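Local coordinates for myosin-I heavy chain (Dictyostelium discoideum, PDB 5EJY), which is an actin-based motor with ATPase activity that takes part in the early steps of phagocytosis and adhesion, represented here by a MyTH4-FERM unit of its tail, at residues A[5-11]-A[147-152]; A[333-337]-A[400-404]; A[199-203]-A[214-219]. Residue numbers count along the deposited sequence, not the author numbering.

The three contacts follow one another along the MyTH4-FERM tail unit, which lacks the ATPase motor. Contact 1 packs the N-terminal loop on a helix of the MyTH4 domain, contact 3 pairs the first two strands of the ubiquitin-like FERM lobe, and contact 2 joins two helices of the central FERM lobe. Contacts 1 and 2 lie on opposite sides of the chain's centre, with centres 62 Å apart, while contact 3 has its centre 27 Å from contact 1 and 38 Å from contact 2. None touches another, yet helix 161-180 borders two of them: its Tyr171 meets Ile5 in contact 1, and its Arg176 forms a salt bridge with Asp218 in contact 3.

Contact 1 (A[5-11]-A[147-152]); sequences ILNDEEI and AAYLKT
Lys151, in segment 147-152 of helix 143-155, is the residue most covered here. Its m, t, p, t side chain runs to loop 5-11, where NZ donates to Leu6 O (3.0 Å) and forms a salt bridge with Asp8 OD1 (3.1 Å). Gln4 OE1 also accepts from this ammonium, and Gln155 NE2 donates to Asp8 OD1. The loop presents these acceptors by passing from extended Leu6 (phi/psi -149/132) through Asn7 (-70/150) into helical angles at residues 8-11; Glu10 N bonds to Asn7 O (2.9 Å), while Glu10 OE1 receives Asn7 N (3.2 Å). Ile11 (m, t) follows: its CD1 lies 3.7 Å from Lys151 CB, and its CG2 3.4 Å from Thr152 OG1, whose hydroxyl donates to Ala148 O (3.0 Å). CA atoms of Ile11 and Ala148 are 4.8 Å apart, an approach helped by the small alanine. Leu6 (t, p) brings CD2 to 3.8 Å from Ala148 CB and CB to 4.1 Å from Ala147 CB; Ile5 CG2 reaches Ala147 CB at 3.9 Å. Tyr171 of helix 161-180 receives the backbone NH of Ile5. The result is an N-terminal segment packed on helices 143-155 and 161-180 of the helical MyTH4 domain.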
ATOM      1  N   ILE A   5      15.301 -13.767 -16.221  1.00 36.88           N
ATOM      2  CA  ILE A   5      14.632 -14.985 -15.794  1.00 39.72           C
ATOM      3  C   ILE A   5      15.273 -16.128 -16.578  1.00 38.96           C
ATOM      4  O   ILE A   5      15.385 -17.255 -16.093  1.00 39.56           O
ATOM      5  CB  ILE A   5      13.121 -14.924 -16.096  1.00 38.58           C
ATOM      6  CG1 ILE A   5      12.467 -13.778 -15.316  1.00 39.86           C
ATOM      7  CG2 ILE A   5      12.450 -16.239 -15.735  1.00 32.05           C
ATOM      8  CD1 ILE A   5      11.237 -13.208 -15.998  1.00 36.14           C
ATOM      9  N   LEU A   6      15.699 -15.799 -17.792  1.00 36.05           N
ATOM     10  CA  LEU A   6      16.315 -16.757 -18.701  1.00 43.51           C
ATOM     11  C   LEU A   6      17.322 -16.040 -19.589  1.00 40.05           C
ATOM     12  O   LEU A   6      17.013 -14.993 -20.161  1.00 45.69           O
ATOM     13  CB  LEU A   6      15.242 -17.391 -19.585  1.00 44.57           C
ATOM     14  CG  LEU A   6      15.659 -18.665 -20.311  1.00 40.13           C
ATOM     15  CD1 LEU A   6      15.992 -19.719 -19.274  1.00 42.39           C
ATOM     16  CD2 LEU A   6      14.551 -19.142 -21.214  1.00 33.12           C
ATOM     17  N   ASN A   7      18.522 -16.597 -19.712  1.00 49.11           N
ATOM     18  CA  ASN A   7      19.515 -16.057 -20.647  1.00 51.43           C
ATOM     19  C   ASN A   7      19.131 -16.280 -22.111  1.00 48.26           C
ATOM     20  O   ASN A   7      18.464 -17.262 -22.439  1.00 42.29           O
ATOM     21  CB  ASN A   7      20.886 -16.677 -20.383  1.00 54.73           C
ATOM     22  CG  ASN A   7      21.407 -16.366 -19.002  1.00 59.40           C
ATOM     23  OD1 ASN A   7      21.246 -15.251 -18.498  1.00 62.59           O
ATOM     24  ND2 ASN A   7      22.031 -17.356 -18.371  1.00 62.25           N
ATOM     25  N   ASP A   8      19.562 -15.380 -22.994  1.00 49.57           N
ATOM     26  CA  ASP A   8      19.277 -15.538 -24.416  1.00 48.74           C
ATOM     27  C   ASP A   8      19.724 -16.920 -24.903  1.00 48.78           C
ATOM     28  O   ASP A   8      19.099 -17.513 -25.778  1.00 46.01           O
ATOM     29  CB  ASP A   8      19.964 -14.446 -25.256  1.00 53.82           C
ATOM     30  CG  ASP A   8      19.220 -13.112 -25.223  1.00 58.91           C
ATOM     31  OD1 ASP A   8      18.005 -13.088 -24.918  1.00 49.88           O
ATOM     32  OD2 ASP A   8      19.856 -12.077 -25.521  1.00 60.91           O
ATOM     33  N   GLU A   9      20.799 -17.432 -24.315  1.00 49.65           N
ATOM     34  CA  GLU A   9      21.416 -18.666 -24.795  1.00 53.56           C
ATOM     35  C   GLU A   9      20.632 -19.903 -24.379  1.00 52.33           C
ATOM     36  O   GLU A   9      20.858 -20.997 -24.902  1.00 48.93           O
ATOM     37  CB  GLU A   9      22.848 -18.775 -24.271  1.00 56.17           C
ATOM     38  CG  GLU A   9      22.927 -18.803 -22.755  1.00 60.19           C
ATOM     39  CD  GLU A   9      24.317 -19.119 -22.252  1.00 66.94           C
ATOM     40  OE1 GLU A   9      25.229 -19.295 -23.092  1.00 67.34           O
ATOM     41  OE2 GLU A   9      24.494 -19.195 -21.016  1.00 69.14           O
ATOM     42  N   GLU A  10      19.718 -19.726 -23.428  1.00 49.86           N
ATOM     43  CA  GLU A  10      18.899 -20.826 -22.930  1.00 42.47           C
ATOM     44  C   GLU A  10      17.544 -20.838 -23.607  1.00 35.19           C
ATOM     45  O   GLU A  10      16.756 -21.754 -23.399  1.00 37.12           O
ATOM     46  CB  GLU A  10      18.660 -20.693 -21.432  1.00 50.05           C
ATOM     47  CG  GLU A  10      19.873 -20.780 -20.538  1.00 52.42           C
ATOM     48  CD  GLU A  10      19.482 -20.599 -19.083  1.00 61.44           C
ATOM     49  OE1 GLU A  10      19.420 -19.433 -18.622  1.00 61.40           O
ATOM     50  OE2 GLU A  10      19.201 -21.617 -18.408  1.00 60.00           O
ATOM     51  N   ILE A  11      17.263 -19.808 -24.395  1.00 37.40           N
ATOM     52  CA  ILE A  11      15.984 -19.716 -25.085  1.00 32.46           C
ATOM     53  C   ILE A  11      15.732 -20.945 -25.949  1.00 37.90           C
ATOM     54  O   ILE A  11      14.607 -21.435 -26.035  1.00 31.44           O
ATOM     55  CB  ILE A  11      15.920 -18.480 -26.000  1.00 33.55           C
ATOM     56  CG1 ILE A  11      15.835 -17.198 -25.176  1.00 36.11           C
ATOM     57  CG2 ILE A  11      14.733 -18.578 -26.928  1.00 33.21           C
ATOM     58  CD1 ILE A  11      15.960 -15.950 -26.019  1.00 40.06           C
ATOM     59  N   ALA A 147       9.187 -18.038 -20.248  1.00 25.81           N
ATOM     60  CA  ALA A 147      10.157 -16.960 -20.414  1.00 26.30           C
ATOM     61  C   ALA A 147      10.814 -17.016 -21.795  1.00 28.38           C
ATOM     62  O   ALA A 147      11.082 -15.984 -22.414  1.00 24.72           O
ATOM     63  CB  ALA A 147      11.208 -17.029 -19.318  1.00 29.21           C
ATOM     64  N   ALA A 148      11.080 -18.225 -22.276  1.00 26.61           N
ATOM     65  CA  ALA A 148      11.662 -18.366 -23.619  1.00 27.60           C
ATOM     66  C   ALA A 148      10.683 -17.833 -24.655  1.00 28.02           C
ATOM     67  O   ALA A 148      11.053 -17.150 -25.620  1.00 31.33           O
ATOM     68  CB  ALA A 148      12.015 -19.827 -23.894  1.00 28.70           C
ATOM     69  N   TYR A 149       9.410 -18.128 -24.438  1.00 24.30           N
ATOM     70  CA  TYR A 149       8.366 -17.686 -25.343  1.00 25.23           C
ATOM     71  C   TYR A 149       8.288 -16.156 -25.404  1.00 29.02           C
ATOM     72  O   TYR A 149       8.138 -15.577 -26.483  1.00 27.48           O
ATOM     73  CB  TYR A 149       7.024 -18.287 -24.917  1.00 29.00           C
ATOM     74  CG  TYR A 149       5.895 -17.967 -25.858  1.00 27.63           C
ATOM     75  CD1 TYR A 149       5.861 -18.513 -27.137  1.00 35.17           C
ATOM     76  CD2 TYR A 149       4.861 -17.133 -25.474  1.00 23.85           C
ATOM     77  CE1 TYR A 149       4.828 -18.234 -28.005  1.00 34.52           C
ATOM     78  CE2 TYR A 149       3.821 -16.842 -26.327  1.00 22.33           C
ATOM     79  CZ  TYR A 149       3.815 -17.400 -27.603  1.00 32.39           C
ATOM     80  OH  TYR A 149       2.799 -17.122 -28.476  1.00 29.75           O
ATOM     81  N   LEU A 150       8.394 -15.510 -24.242  1.00 27.01           N
ATOM     82  CA  LEU A 150       8.385 -14.048 -24.168  1.00 25.52           C
ATOM     83  C   LEU A 150       9.566 -13.441 -24.936  1.00 25.23           C
ATOM     84  O   LEU A 150       9.399 -12.537 -25.733  1.00 24.72           O
ATOM     85  CB  LEU A 150       8.458 -13.586 -22.700  1.00 23.36           C
ATOM     86  CG  LEU A 150       7.208 -13.790 -21.839  1.00 24.62           C
ATOM     87  CD1 LEU A 150       7.455 -13.300 -20.414  1.00 23.62           C
ATOM     88  CD2 LEU A 150       6.039 -13.055 -22.460  1.00 27.33           C
ATOM     89  N   LYS A 151      10.763 -13.921 -24.645  1.00 27.49           N
ATOM     90  CA  LYS A 151      11.960 -13.321 -25.221  1.00 31.79           C
ATOM     91  C   LYS A 151      11.984 -13.525 -26.733  1.00 33.64           C
ATOM     92  O   LYS A 151      12.316 -12.606 -27.491  1.00 36.23           O
ATOM     93  CB  LYS A 151      13.217 -13.891 -24.565  1.00 30.54           C
ATOM     94  CG  LYS A 151      13.272 -13.666 -23.072  1.00 40.00           C
ATOM     95  CD  LYS A 151      14.670 -13.844 -22.507  1.00 42.55           C
ATOM     96  CE  LYS A 151      15.528 -12.608 -22.757  1.00 47.73           C
ATOM     97  NZ  LYS A 151      16.860 -12.737 -22.089  1.00 51.32           N
ATOM     98  N   THR A 152      11.613 -14.720 -27.177  1.00 31.89           N
ATOM     99  CA  THR A 152      11.511 -14.967 -28.615  1.00 35.50           C
ATOM    100  C   THR A 152      10.550 -13.969 -29.240  1.00 39.27           C
ATOM    101  O   THR A 152      10.803 -13.419 -30.318  1.00 35.98           O
ATOM    102  CB  THR A 152      11.025 -16.394 -28.923  1.00 36.93           C
ATOM    103  OG1 THR A 152      11.990 -17.339 -28.441  1.00 39.86           O
ATOM    104  CG2 THR A 152      10.839 -16.582 -30.424  1.00 39.12           C
TER

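Contact 2 (A[333-337]-A[400-404]); sequences YQISI and LLEKH
Residues 400-402 lie in helix 390-402, and by His404 the chain is extended (phi/psi -68/142); opposite lies 333-337, on helix 331-346. Leu400 (m, t) starts the contact, its CA 6.7 Å from that of Ile337. Its CB packs on Ile337 CG2 (3.7 Å), its CD1 lies 3.8 Å from Ser336 OG, and its carbonyl O accepts a short hydrogen bond from Tyr333 OH (2.6 Å). That acceptor sits near the plane of the phenol, which reaches it with chi1 t (179°) and chi2 -90°. Ser336 OG itself turns back to Tyr333 O in a very short 2.5 Å bond within its own helix, with chi1 p. Leu401 (m, t) follows: its CA is 3.4 Å from Tyr333 OH, and its CD2 is 4.0 Å from Ile337 CD1. Both helices belong to the all-helical central lobe of the FERM domain, where the tyrosine and Ile337 also rest on Leu322 and Phe319 of helix 304-322. His404 N bonds to Leu401 O (3.2 Å), and the imidazole lies beside Tyr333. With chi1 t, His404 turns its ring edge to the tyrosine face in a T-shaped pair, centroids 5.0 Å apart and planes at 66°; its CB lies 3.6 Å from Tyr333 OH, and its ND1 is hydrogen-bonded to Leu406 N.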
ATOM      1  N   TYR A 333      -3.835  23.623  26.151  1.00 43.33           N
ATOM      2  CA  TYR A 333      -2.703  23.367  25.262  1.00 45.67           C
ATOM      3  C   TYR A 333      -3.099  23.510  23.800  1.00 38.39           C
ATOM      4  O   TYR A 333      -2.411  24.179  23.026  1.00 38.57           O
ATOM      5  CB  TYR A 333      -2.108  21.983  25.491  1.00 42.42           C
ATOM      6  CG  TYR A 333      -0.954  21.702  24.557  1.00 37.56           C
ATOM      7  CD1 TYR A 333      -1.163  21.113  23.314  1.00 37.32           C
ATOM      8  CD2 TYR A 333       0.340  22.048  24.911  1.00 39.17           C
ATOM      9  CE1 TYR A 333      -0.100  20.870  22.449  1.00 33.41           C
ATOM     10  CE2 TYR A 333       1.400  21.807  24.068  1.00 36.92           C
ATOM     11  CZ  TYR A 333       1.178  21.216  22.837  1.00 38.14           C
ATOM     12  OH  TYR A 333       2.249  20.981  22.007  1.00 32.20           O
ATOM     13  N   GLN A 334      -4.206  22.881  23.422  1.00 32.42           N
ATOM     14  CA  GLN A 334      -4.664  22.950  22.043  1.00 40.18           C
ATOM     15  C   GLN A 334      -4.893  24.406  21.650  1.00 41.95           C
ATOM     16  O   GLN A 334      -4.562  24.835  20.536  1.00 32.57           O
ATOM     17  CB  GLN A 334      -5.924  22.111  21.854  1.00 36.27           C
ATOM     18  CG  GLN A 334      -5.679  20.617  22.078  1.00 36.86           C
ATOM     19  CD  GLN A 334      -6.966  19.817  22.164  1.00 41.36           C
ATOM     20  OE1 GLN A 334      -7.985  20.307  22.655  1.00 41.52           O
ATOM     21  NE2 GLN A 334      -6.926  18.576  21.684  1.00 33.62           N
ATOM     22  N   ILE A 335      -5.441  25.169  22.586  1.00 38.11           N
ATOM     23  CA  ILE A 335      -5.674  26.589  22.374  1.00 38.48           C
ATOM     24  C   ILE A 335      -4.376  27.324  22.100  1.00 34.14           C
ATOM     25  O   ILE A 335      -4.318  28.177  21.216  1.00 38.79           O
ATOM     26  CB  ILE A 335      -6.356  27.242  23.603  1.00 41.97           C
ATOM     27  CG1 ILE A 335      -7.803  26.777  23.710  1.00 47.65           C
ATOM     28  CG2 ILE A 335      -6.333  28.754  23.480  1.00 43.14           C
ATOM     29  CD1 ILE A 335      -8.573  26.974  22.429  1.00 49.56           C
ATOM     30  N   SER A 336      -3.336  27.003  22.866  1.00 30.95           N
ATOM     31  CA  SER A 336      -2.065  27.697  22.717  1.00 35.21           C
ATOM     32  C   SER A 336      -1.395  27.444  21.355  1.00 39.48           C
ATOM     33  O   SER A 336      -0.909  28.379  20.719  1.00 35.45           O
ATOM     34  CB  SER A 336      -1.113  27.328  23.847  1.00 33.19           C
ATOM     35  OG  SER A 336      -0.858  25.939  23.837  1.00 42.99           O
ATOM     36  N   ILE A 337      -1.362  26.191  20.906  1.00 34.87           N
ATOM     37  CA  ILE A 337      -0.791  25.905  19.582  1.00 33.85           C
ATOM     38  C   ILE A 337      -1.676  26.393  18.433  1.00 35.29           C
ATOM     39  O   ILE A 337      -1.177  26.941  17.440  1.00 38.14           O
ATOM     40  CB  ILE A 337      -0.411  24.412  19.398  1.00 33.36           C
ATOM     41  CG1 ILE A 337      -1.610  23.490  19.654  1.00 35.02           C
ATOM     42  CG2 ILE A 337       0.775  24.043  20.297  1.00 33.74           C
ATOM     43  CD1 ILE A 337      -1.332  21.994  19.320  1.00 31.57           C
ATOM     44  N   LEU A 400       6.192  24.806  21.489  1.00 35.73           N
ATOM     45  CA  LEU A 400       5.128  24.155  22.249  1.00 33.02           C
ATOM     46  C   LEU A 400       4.918  22.714  21.795  1.00 39.22           C
ATOM     47  O   LEU A 400       4.626  21.823  22.605  1.00 33.98           O
ATOM     48  CB  LEU A 400       3.826  24.941  22.097  1.00 35.12           C
ATOM     49  CG  LEU A 400       3.748  26.252  22.882  1.00 37.21           C
ATOM     50  CD1 LEU A 400       2.514  27.050  22.498  1.00 30.32           C
ATOM     51  CD2 LEU A 400       3.758  25.957  24.386  1.00 39.91           C
ATOM     52  N   LEU A 401       5.052  22.493  20.490  1.00 31.70           N
ATOM     53  CA  LEU A 401       4.918  21.155  19.922  1.00 36.20           C
ATOM     54  C   LEU A 401       6.073  20.278  20.375  1.00 33.22           C
ATOM     55  O   LEU A 401       5.868  19.150  20.829  1.00 34.25           O
ATOM     56  CB  LEU A 401       4.862  21.213  18.382  1.00 29.44           C
ATOM     57  CG  LEU A 401       3.617  21.833  17.741  1.00 27.00           C
ATOM     58  CD1 LEU A 401       3.764  21.893  16.219  1.00 30.28           C
ATOM     59  CD2 LEU A 401       2.361  21.053  18.112  1.00 29.22           C
ATOM     60  N   GLU A 402       7.289  20.801  20.264  1.00 32.20           N
ATOM     61  CA  GLU A 402       8.488  20.016  20.551  1.00 34.44           C
ATOM     62  C   GLU A 402       8.619  19.612  22.024  1.00 39.64           C
ATOM     63  O   GLU A 402       9.331  18.660  22.346  1.00 33.73           O
ATOM     64  CB  GLU A 402       9.750  20.766  20.111  1.00 40.16           C
ATOM     65  CG  GLU A 402       9.986  20.762  18.610  1.00 46.90           C
ATOM     66  CD  GLU A 402      10.234  19.366  18.063  1.00 50.96           C
ATOM     67  OE1 GLU A 402      10.490  18.449  18.871  1.00 51.50           O
ATOM     68  OE2 GLU A 402      10.174  19.183  16.828  1.00 57.17           O
ATOM     69  N   LYS A 403       7.943  20.335  22.911  1.00 37.85           N
ATOM     70  CA  LYS A 403       8.053  20.057  24.345  1.00 44.28           C
ATOM     71  C   LYS A 403       6.903  19.207  24.883  1.00 41.33           C
ATOM     72  O   LYS A 403       6.887  18.859  26.068  1.00 41.25           O
ATOM     73  CB  LYS A 403       8.162  21.359  25.151  1.00 43.69           C
ATOM     74  CG  LYS A 403       9.435  22.154  24.888  1.00 49.23           C
ATOM     75  CD  LYS A 403      10.685  21.347  25.213  1.00 48.99           C
ATOM     76  CE  LYS A 403      11.953  22.173  25.018  1.00 51.58           C
ATOM     77  N   HIS A 404       5.939  18.877  24.027  1.00 36.41           N
ATOM     78  CA  HIS A 404       4.852  17.986  24.443  1.00 39.05           C
ATOM     79  C   HIS A 404       5.392  16.579  24.676  1.00 33.76           C
ATOM     80  O   HIS A 404       6.277  16.136  23.947  1.00 32.03           O
ATOM     81  CB  HIS A 404       3.744  17.960  23.396  1.00 36.43           C
ATOM     82  CG  HIS A 404       2.478  17.330  23.881  1.00 33.45           C
ATOM     83  ND1 HIS A 404       2.313  15.963  23.970  1.00 35.01           N
ATOM     84  CD2 HIS A 404       1.320  17.880  24.320  1.00 34.33           C
ATOM     85  CE1 HIS A 404       1.104  15.700  24.435  1.00 36.11           C
ATOM     86  NE2 HIS A 404       0.480  16.846  24.650  1.00 34.64           N
TER

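Contact 3 (A[199-203]-A[214-219]); sequences RPIFV and GLHIDS
Strands 201-203 and 214-217 run antiparallel, their short axes 4.8 Å apart at closest approach and at 155°. Ile201-Ile217 and Val203-Leu215 are hydrogen-bonded pairs: Ile201 N to Ile217 O 2.7 Å, Ile217 N to Ile201 O 2.8 Å, and 2.9 Å each for Val203 N to Leu215 O and Leu215 N to Val203 O. Between them, Phe202 and His216 form a non-hydrogen-bonded pair (CA-CA 4.6 Å). The two rings share the outer face. Phe202 (chi1 t, chi2 69°) swings toward the partner strand, and His216 (m, chi2 89°) offers a ring face to Phe202 CD1, 3.4 Å from its NE2; the planes are oblique at 47°, centroids 4.8 Å apart. Phe202 CZ ends 3.5 Å from Gly214 CA, where a side-chain CB would clash with the ring in this rotamer. Pro200 CB meets His216 CB at 3.8 Å, near the plane of the imidazole. The buried face carries the aliphatic residues. Ile217, the one with chi1 p among them (67°), puts CG1 4.0 Å from Ile201 CB and CD1 4.0 Å from Val203 CG1; Ile201 takes m, p, Leu215 m, t, and Val203 m, with its CG2 4.0 Å from Leu215 CB. This is the first hairpin of the ubiquitin-like FERM lobe, with 212-217 at the sheet's edge. Helices 223-233 and 264-277 cover the aliphatic face, and beyond the strand end Asp218 pairs with Arg176 of helix 161-180 while Ser219 bonds Glu191 of helix 189-196.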
ATOM      1  N   ARG A 199       1.149   1.138 -19.517  1.00 25.83           N
ATOM      2  CA  ARG A 199       1.606   2.339 -18.829  1.00 27.47           C
ATOM      3  C   ARG A 199       1.605   2.128 -17.311  1.00 25.76           C
ATOM      4  O   ARG A 199       1.056   1.149 -16.833  1.00 22.79           O
ATOM      5  CB  ARG A 199       0.737   3.530 -19.200  1.00 31.62           C
ATOM      6  CG  ARG A 199      -0.696   3.414 -18.737  1.00 35.80           C
ATOM      7  CD  ARG A 199      -1.428   4.731 -18.937  1.00 44.23           C
ATOM      8  NE  ARG A 199      -2.647   4.793 -18.131  1.00 51.01           N
ATOM      9  CZ  ARG A 199      -3.855   4.505 -18.599  1.00 52.37           C
ATOM     10  NH1 ARG A 199      -3.997   4.145 -19.867  1.00 53.01           N
ATOM     11  NH2 ARG A 199      -4.917   4.577 -17.805  1.00 48.94           N
ATOM     12  N   PRO A 200       2.241   3.041 -16.565  1.00 27.94           N
ATOM     13  CA  PRO A 200       2.252   3.002 -15.096  1.00 26.17           C
ATOM     14  C   PRO A 200       0.884   3.295 -14.504  1.00 27.41           C
ATOM     15  O   PRO A 200       0.042   3.896 -15.171  1.00 26.77           O
ATOM     16  CB  PRO A 200       3.218   4.135 -14.720  1.00 26.72           C
ATOM     17  CG  PRO A 200       4.025   4.396 -15.966  1.00 31.29           C
ATOM     18  CD  PRO A 200       3.086   4.127 -17.093  1.00 30.49           C
ATOM     19  N   ILE A 201       0.655   2.856 -13.267  1.00 21.09           N
ATOM     20  CA  ILE A 201      -0.529   3.257 -12.534  1.00 23.25           C
ATOM     21  C   ILE A 201      -0.165   4.574 -11.859  1.00 23.70           C
ATOM     22  O   ILE A 201       0.909   4.683 -11.270  1.00 22.99           O
ATOM     23  CB  ILE A 201      -0.917   2.214 -11.448  1.00 21.62           C
ATOM     24  CG1 ILE A 201      -1.367   0.899 -12.094  1.00 24.17           C
ATOM     25  CG2 ILE A 201      -2.039   2.741 -10.581  1.00 23.74           C
ATOM     26  CD1 ILE A 201      -0.226   0.013 -12.574  1.00 24.29           C
ATOM     27  N   PHE A 202      -1.031   5.578 -11.979  1.00 21.72           N
ATOM     28  CA  PHE A 202      -0.822   6.844 -11.281  1.00 24.79           C
ATOM     29  C   PHE A 202      -1.577   6.844  -9.949  1.00 26.14           C
ATOM     30  O   PHE A 202      -2.787   6.607  -9.915  1.00 27.28           O
ATOM     31  CB  PHE A 202      -1.276   8.033 -12.147  1.00 27.72           C
ATOM     32  CG  PHE A 202      -0.986   9.369 -11.525  1.00 27.29           C
ATOM     33  CD1 PHE A 202       0.322   9.811 -11.388  1.00 28.14           C
ATOM     34  CD2 PHE A 202      -2.017  10.175 -11.062  1.00 29.87           C
ATOM     35  CE1 PHE A 202       0.599  11.042 -10.810  1.00 29.27           C
ATOM     36  CE2 PHE A 202      -1.749  11.401 -10.487  1.00 31.73           C
ATOM     37  CZ  PHE A 202      -0.443  11.833 -10.356  1.00 31.27           C
ATOM     38  N   VAL A 203      -0.862   7.059  -8.847  1.00 23.93           N
ATOM     39  CA  VAL A 203      -1.515   7.169  -7.544  1.00 25.47           C
ATOM     40  C   VAL A 203      -1.232   8.520  -6.924  1.00 29.05           C
ATOM     41  O   VAL A 203      -0.172   9.096  -7.134  1.00 26.40           O
ATOM     42  CB  VAL A 203      -1.091   6.061  -6.536  1.00 26.88           C
ATOM     43  CG1 VAL A 203      -1.518   4.696  -7.034  1.00 24.94           C
ATOM     44  CG2 VAL A 203       0.413   6.100  -6.271  1.00 24.84           C
ATOM     45  N   GLY A 214       1.980  13.123  -6.650  1.00 28.45           N
ATOM     46  CA  GLY A 214       1.679  12.057  -7.590  1.00 28.16           C
ATOM     47  C   GLY A 214       2.846  11.090  -7.707  1.00 26.17           C
ATOM     48  O   GLY A 214       3.986  11.516  -7.661  1.00 27.20           O
ATOM     49  N   LEU A 215       2.564   9.795  -7.824  1.00 25.36           N
ATOM     50  CA  LEU A 215       3.597   8.818  -8.152  1.00 23.52           C
ATOM     51  C   LEU A 215       3.144   7.926  -9.302  1.00 24.87           C
ATOM     52  O   LEU A 215       1.974   7.540  -9.384  1.00 25.47           O
ATOM     53  CB  LEU A 215       3.938   7.933  -6.950  1.00 24.21           C
ATOM     54  CG  LEU A 215       4.579   8.515  -5.687  1.00 25.66           C
ATOM     55  CD1 LEU A 215       4.696   7.416  -4.610  1.00 24.24           C
ATOM     56  CD2 LEU A 215       5.949   9.147  -5.987  1.00 26.68           C
ATOM     57  N   HIS A 216       4.072   7.603 -10.189  1.00 23.06           N
ATOM     58  CA  HIS A 216       3.814   6.607 -11.218  1.00 23.46           C
ATOM     59  C   HIS A 216       4.439   5.296 -10.777  1.00 23.63           C
ATOM     60  O   HIS A 216       5.655   5.215 -10.567  1.00 26.63           O
ATOM     61  CB  HIS A 216       4.367   7.057 -12.577  1.00 22.87           C
ATOM     62  CG  HIS A 216       3.611   8.203 -13.173  1.00 28.01           C
ATOM     63  ND1 HIS A 216       3.935   9.519 -12.924  1.00 32.44           N
ATOM     64  CD2 HIS A 216       2.521   8.230 -13.977  1.00 31.33           C
ATOM     65  CE1 HIS A 216       3.085  10.308 -13.559  1.00 27.48           C
ATOM     66  NE2 HIS A 216       2.216   9.550 -14.203  1.00 34.20           N
ATOM     67  N   ILE A 217       3.604   4.273 -10.622  1.00 21.20           N
ATOM     68  CA  ILE A 217       4.074   2.986 -10.125  1.00 17.86           C
ATOM     69  C   ILE A 217       3.689   1.829 -11.046  1.00 22.42           C
ATOM     70  O   ILE A 217       2.951   2.008 -12.029  1.00 22.36           O
ATOM     71  CB  ILE A 217       3.518   2.689  -8.687  1.00 20.36           C
ATOM     72  CG1 ILE A 217       2.001   2.481  -8.704  1.00 19.06           C
ATOM     73  CG2 ILE A 217       3.857   3.833  -7.725  1.00 23.72           C
ATOM     74  CD1 ILE A 217       1.430   2.078  -7.314  1.00 21.10           C
ATOM     75  N   ASP A 218       4.192   0.640 -10.726  1.00 20.75           N
ATOM     76  CA  ASP A 218       3.739  -0.559 -11.419  1.00 21.46           C
ATOM     77  C   ASP A 218       3.133  -1.568 -10.460  1.00 22.65           C
ATOM     78  O   ASP A 218       3.067  -1.324  -9.235  1.00 19.48           O
ATOM     79  CB  ASP A 218       4.820  -1.161 -12.355  1.00 20.67           C
ATOM     80  CG  ASP A 218       5.980  -1.820 -11.616  1.00 22.79           C
ATOM     81  OD1 ASP A 218       5.879  -2.132 -10.411  1.00 21.58           O
ATOM     82  OD2 ASP A 218       7.028  -2.049 -12.271  1.00 24.07           O
ATOM     83  N   SER A 219       2.652  -2.683 -11.009  1.00 19.97           N
ATOM     84  CA  SER A 219       1.938  -3.669 -10.189  1.00 17.76           C
ATOM     85  C   SER A 219       2.757  -4.197  -9.015  1.00 18.92           C
ATOM     86  O   SER A 219       2.192  -4.592  -7.988  1.00 18.08           O
ATOM     87  CB  SER A 219       1.510  -4.856 -11.062  1.00 18.34           C
ATOM     88  OG  SER A 219       0.692  -4.391 -12.124  1.00 20.29           O
TER